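Local coordinates for synaptic vesicle membrane protein VAT-1 homolog-like (Homo sapiens, PDB 4A27) that probably acts as an oxidoreductase of the quinone oxidoreductase branch of the zinc-containing alcohol dehydrogenase family, its substrate not established, at residues A[130-135]-A[158-163]; A[231-237]-A[272-278]. All blocks are in the same frame, centred on the assembly; numbering follows the deposited sequence.

Contact 1 (A[130-135]-A[158-163]); sequences AYVMLF and AVAQLC
L162 of segment 158-163 meets A130, Y131 and L134 on segment 130-135, and its side chain carries much of the packing between the two helices. Its CB lies 3.9 Å from CD1 of L134, the two leucine side chains passing at a slant. From there CG stands anti to the carbonyl carbon (chi1 -72°), which sends the branches toward the start of segment 130-135. CD1 settles against the methyl of A130, 3.6 Å from A130 CB, and also touches the backbone N of Y131. CD2 reaches the edge of the Y131 ring, close to its plane. One face of that ring is taken by F135, whose CD2 sits 3.5 Å above the plane of the Y131 ring, over its centre.

The small residue A130 allows a close approach: its CB meets A158 CB at 3.7 Å and V159 CG2 at 3.8 Å. Farther along, L134 CD1 also reaches C163 SG, at 4.1 Å. No hydrogen bond crosses the interface; the axes of the two segments come within 9.6 Å and are inclined at 54°, and helix 290-305 covers Y131 and L162. Such apolar helix packing is characteristic of the layer on one side of a Rossmann-type nucleotide-binding domain.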
# COMPACT_ATOMS: atom_id res chain seq x y z
N ALA A 130 -2.57 2.43 -14.67
CA ALA A 130 -3.80 2.04 -14.01
C ALA A 130 -3.63 0.72 -13.29
O ALA A 130 -3.98 0.57 -12.13
CB ALA A 130 -4.92 1.93 -15.06
N TYR A 131 -3.02 -0.24 -13.95
CA TYR A 131 -2.93 -1.57 -13.41
C TYR A 131 -1.99 -1.56 -12.20
O TYR A 131 -2.29 -2.15 -11.13
CB TYR A 131 -2.43 -2.56 -14.46
CG TYR A 131 -2.55 -3.97 -14.04
CD1 TYR A 131 -1.61 -4.56 -13.22
CD2 TYR A 131 -3.65 -4.72 -14.42
CE1 TYR A 131 -1.76 -5.90 -12.80
CE2 TYR A 131 -3.79 -6.01 -14.02
CZ TYR A 131 -2.85 -6.60 -13.20
OH TYR A 131 -3.02 -7.95 -12.83
N VAL A 132 -0.87 -0.88 -12.36
CA VAL A 132 0.13 -0.93 -11.33
C VAL A 132 -0.39 -0.24 -10.08
O VAL A 132 -0.14 -0.72 -8.95
CB VAL A 132 1.48 -0.38 -11.79
CG1 VAL A 132 2.41 -0.39 -10.62
CG2 VAL A 132 2.07 -1.24 -12.92
N MET A 133 -1.10 0.88 -10.26
CA MET A 133 -1.64 1.58 -9.10
C MET A 133 -2.65 0.76 -8.33
O MET A 133 -2.66 0.80 -7.10
CB MET A 133 -2.25 2.91 -9.50
CG MET A 133 -1.22 3.91 -10.01
SD MET A 133 -1.91 5.60 -10.21
CE MET A 133 -3.25 5.19 -11.38
N LEU A 134 -3.55 0.10 -9.06
CA LEU A 134 -4.64 -0.59 -8.45
C LEU A 134 -4.24 -1.89 -7.80
O LEU A 134 -4.80 -2.25 -6.77
CB LEU A 134 -5.74 -0.91 -9.47
CG LEU A 134 -6.62 0.24 -9.97
CD1 LEU A 134 -7.51 -0.27 -11.18
CD2 LEU A 134 -7.43 0.92 -8.78
N PHE A 135 -3.29 -2.62 -8.41
CA PHE A 135 -2.98 -3.95 -7.97
C PHE A 135 -1.58 -4.15 -7.40
O PHE A 135 -1.38 -5.09 -6.68
CB PHE A 135 -3.22 -4.96 -9.09
CG PHE A 135 -4.60 -4.93 -9.64
CD1 PHE A 135 -5.67 -5.44 -8.88
CD2 PHE A 135 -4.86 -4.46 -10.93
CE1 PHE A 135 -7.00 -5.42 -9.40
CE2 PHE A 135 -6.17 -4.46 -11.46
CZ PHE A 135 -7.23 -4.94 -10.68
N ALA A 158 -8.98 3.96 -18.15
CA ALA A 158 -8.31 2.68 -17.93
C ALA A 158 -8.60 2.16 -16.51
O ALA A 158 -8.86 0.97 -16.31
CB ALA A 158 -6.78 2.79 -18.20
N VAL A 159 -8.57 3.05 -15.53
CA VAL A 159 -8.91 2.69 -14.14
C VAL A 159 -10.37 2.14 -14.03
O VAL A 159 -10.61 1.08 -13.41
CB VAL A 159 -8.68 3.89 -13.16
CG1 VAL A 159 -9.33 3.68 -11.77
CG2 VAL A 159 -7.15 4.24 -12.95
N ALA A 160 -11.33 2.80 -14.68
CA ALA A 160 -12.76 2.37 -14.60
C ALA A 160 -12.93 0.99 -15.19
O ALA A 160 -13.61 0.17 -14.65
CB ALA A 160 -13.70 3.35 -15.29
N GLN A 161 -12.27 0.73 -16.31
CA GLN A 161 -12.44 -0.54 -16.99
C GLN A 161 -11.82 -1.66 -16.15
O GLN A 161 -12.36 -2.75 -16.08
CB GLN A 161 -11.74 -0.51 -18.36
CG GLN A 161 -12.46 0.38 -19.35
CD GLN A 161 -11.82 0.38 -20.70
OE1 GLN A 161 -11.13 -0.58 -21.06
NE2 GLN A 161 -12.09 1.42 -21.50
N LEU A 162 -10.65 -1.41 -15.55
CA LEU A 162 -9.99 -2.42 -14.75
C LEU A 162 -10.74 -2.71 -13.45
O LEU A 162 -10.81 -3.86 -13.03
CB LEU A 162 -8.53 -2.07 -14.45
CG LEU A 162 -7.59 -2.16 -15.61
CD1 LEU A 162 -6.25 -1.44 -15.29
CD2 LEU A 162 -7.43 -3.68 -15.93
N CYS A 163 -11.31 -1.68 -12.81
CA CYS A 163 -12.16 -1.91 -11.63
C CYS A 163 -13.33 -2.87 -11.96
O CYS A 163 -13.71 -3.70 -11.12
CB CYS A 163 -12.73 -0.61 -11.10
SG CYS A 163 -11.48 0.45 -10.27

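Contact 2 (A[231-237]-A[272-278]). With EDO (1,2-ethanediol), chain C.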
# COMPACT_ATOMS: atom_id res chain seq x y z
N LEU A 231 -7.20 2.34 6.65
CA LEU A 231 -6.37 1.49 5.80
C LEU A 231 -6.45 1.86 4.32
O LEU A 231 -5.99 1.13 3.51
CB LEU A 231 -6.70 0.00 5.97
CG LEU A 231 -6.54 -0.44 7.44
CD1 LEU A 231 -6.88 -1.91 7.64
CD2 LEU A 231 -5.11 -0.12 7.90
N GLY A 232 -7.04 2.99 3.98
CA GLY A 232 -7.08 3.41 2.59
C GLY A 232 -5.76 3.94 2.06
O GLY A 232 -4.89 4.35 2.83
N THR A 233 -5.66 4.03 0.72
CA THR A 233 -4.42 4.42 0.01
C THR A 233 -4.69 5.59 -0.93
O THR A 233 -5.60 5.55 -1.74
CB THR A 233 -3.88 3.28 -0.87
OG1 THR A 233 -3.68 2.10 -0.07
CG2 THR A 233 -2.56 3.68 -1.53
N TYR A 234 -3.93 6.65 -0.75
CA TYR A 234 -3.95 7.78 -1.64
C TYR A 234 -2.70 7.68 -2.53
O TYR A 234 -1.60 7.53 -2.02
CB TYR A 234 -3.98 9.07 -0.81
CG TYR A 234 -3.98 10.34 -1.61
CD1 TYR A 234 -5.16 10.91 -2.07
CD2 TYR A 234 -2.79 11.01 -1.86
CE1 TYR A 234 -5.14 12.08 -2.79
CE2 TYR A 234 -2.77 12.18 -2.55
CZ TYR A 234 -3.94 12.71 -3.03
OH TYR A 234 -3.89 13.88 -3.74
N ILE A 235 -2.88 7.77 -3.85
CA ILE A 235 -1.82 7.62 -4.82
C ILE A 235 -1.76 8.85 -5.70
O ILE A 235 -2.76 9.23 -6.38
CB ILE A 235 -2.02 6.32 -5.67
CG1 ILE A 235 -2.23 5.13 -4.77
CG2 ILE A 235 -0.79 6.00 -6.57
CD1 ILE A 235 -2.46 3.75 -5.53
N LEU A 236 -0.61 9.53 -5.63
CA LEU A 236 -0.32 10.65 -6.50
C LEU A 236 0.51 10.18 -7.69
O LEU A 236 1.59 9.60 -7.54
CB LEU A 236 0.44 11.73 -5.74
CG LEU A 236 0.57 13.04 -6.50
CD1 LEU A 236 -0.81 13.70 -6.71
CD2 LEU A 236 1.49 13.99 -5.77
N TYR A 237 0.00 10.42 -8.89
CA TYR A 237 0.72 10.01 -10.09
C TYR A 237 0.76 11.10 -11.13
O TYR A 237 0.08 12.12 -11.00
CB TYR A 237 0.04 8.79 -10.67
CG TYR A 237 -1.32 9.07 -11.29
CD1 TYR A 237 -2.47 9.08 -10.51
CD2 TYR A 237 -1.44 9.31 -12.64
CE1 TYR A 237 -3.71 9.28 -11.08
CE2 TYR A 237 -2.66 9.55 -13.21
CZ TYR A 237 -3.79 9.50 -12.42
OH TYR A 237 -5.00 9.72 -12.98
N ASN A 272 -4.30 5.78 10.37
CA ASN A 272 -4.17 4.53 9.66
C ASN A 272 -4.31 4.61 8.16
O ASN A 272 -5.09 3.85 7.52
CB ASN A 272 -5.18 3.51 10.20
CG ASN A 272 -4.80 3.02 11.55
OD1 ASN A 272 -3.72 2.44 11.72
ND2 ASN A 272 -5.68 3.24 12.53
N LYS A 273 -3.54 5.51 7.58
CA LYS A 273 -3.59 5.73 6.15
C LYS A 273 -2.23 5.58 5.45
O LYS A 273 -1.19 5.57 6.09
CB LYS A 273 -4.21 7.09 5.89
CG LYS A 273 -5.73 7.04 6.02
CD LYS A 273 -6.33 8.41 6.31
CE LYS A 273 -7.83 8.29 6.70
NZ LYS A 273 -8.57 9.62 6.67
N VAL A 274 -2.33 5.39 4.14
CA VAL A 274 -1.25 5.06 3.24
C VAL A 274 -1.18 6.14 2.17
O VAL A 274 -2.18 6.51 1.56
CB VAL A 274 -1.55 3.73 2.50
CG1 VAL A 274 -0.38 3.28 1.68
CG2 VAL A 274 -1.93 2.66 3.50
N ILE A 275 0.03 6.65 1.94
CA ILE A 275 0.27 7.56 0.84
C ILE A 275 1.37 7.03 -0.03
O ILE A 275 2.39 6.61 0.47
CB ILE A 275 0.70 8.90 1.36
CG1 ILE A 275 -0.48 9.51 2.13
CG2 ILE A 275 1.09 9.83 0.20
CD1 ILE A 275 -0.07 10.64 3.11
N ALA A 276 1.16 7.10 -1.34
CA ALA A 276 2.08 6.59 -2.32
C ALA A 276 2.23 7.57 -3.47
O ALA A 276 1.34 8.37 -3.76
CB ALA A 276 1.58 5.26 -2.86
N GLY A 277 3.35 7.46 -4.18
CA GLY A 277 3.55 8.19 -5.39
C GLY A 277 3.90 7.18 -6.44
O GLY A 277 4.48 6.16 -6.13
N PHE A 278 3.54 7.47 -7.69
CA PHE A 278 3.80 6.57 -8.78
C PHE A 278 4.22 7.28 -10.09
O PHE A 278 3.52 8.17 -10.55
CB PHE A 278 2.63 5.68 -9.05
CG PHE A 278 2.89 4.66 -10.13
CD1 PHE A 278 3.82 3.64 -9.91
CD2 PHE A 278 2.30 4.78 -11.37
CE1 PHE A 278 4.11 2.71 -10.93
CE2 PHE A 278 2.57 3.85 -12.38
CZ PHE A 278 3.48 2.81 -12.16
C1 EDO C . -6.56 -0.40 0.23
O1 EDO C . -5.91 0.69 0.91
C2 EDO C . -5.72 -0.83 -0.95
O2 EDO C . -5.35 -2.21 -0.89
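The backbone N-H of L231 is donated to N272 O before the regular strand pairing begins, at a place where both residues have positive phi and the chain turns a corner at L231. The bond is short, 2.7 Å, and bent at the hydrogen (140°). Beyond it, strands 232-237 and 274-278 run parallel as the last two strands that this chain gives to its six-stranded Rossmann-type sheet.

The pairing is regular. V274 N binds G232 O, Y234 N binds V274 O, A276 N binds Y234 O, L236 N binds A276 O and F278 N binds L236 O. The straightest is Y234 N to V274 O, with 173° at the hydrogen, although the donor is tilted 25° from the carbonyl plane. CA-H groups add weaker contacts, among them G277 CA to L236 O at 3.2 Å.

T233, I235, V274 and A276 lie on the face that meets helix 124-137, where V137 packs on I235 and A276. T233 CG2, anti to the backbone N, comes to 3.9 Å from V274 CG1, and I235 CG2 touches F278 CB at 4.2 Å. On the other face, the Y234 hydroxyl is hydrogen-bonded to D214 of the adjoining strand 209-215. V274, I275 and A276 pair antiparallel with a strand of the second subunit, continuing the sheet through the dimer interface, while N272 ND2 binds Q287 and N272 OD1 accepts from S279 N, both of that subunit.

A 1,2-ethanediol, probably from the crystallisation liquor, sits beside the corner: its O1 donates to L231 O at 2.6 Å and lies 2.8 Å from T233 OG1.

Overall arrangement
From the N terminus the chain first builds most of the GroES-like part, then enters helix 124-137. Contact 1 closes a short loop of 22 residues, containing strand 145-148, by bringing helix 154-163 back against that helix. The chain then adds strands 170-175, 189-192 and 209-215 before reaching 231-237. Contact 2 closes a second loop, of 34 residues, partly unmodelled, which runs through helix 265-271 and sets strand 274-278 at the edge of the sheet within this chain. The loops neither nest nor cross but follow in series, and the centres of contacts 1 and 2 lie about 15 Å apart. M133 and V132 join them, packing on I235, Y237 and F278 and so tying the helix layer to the sheet.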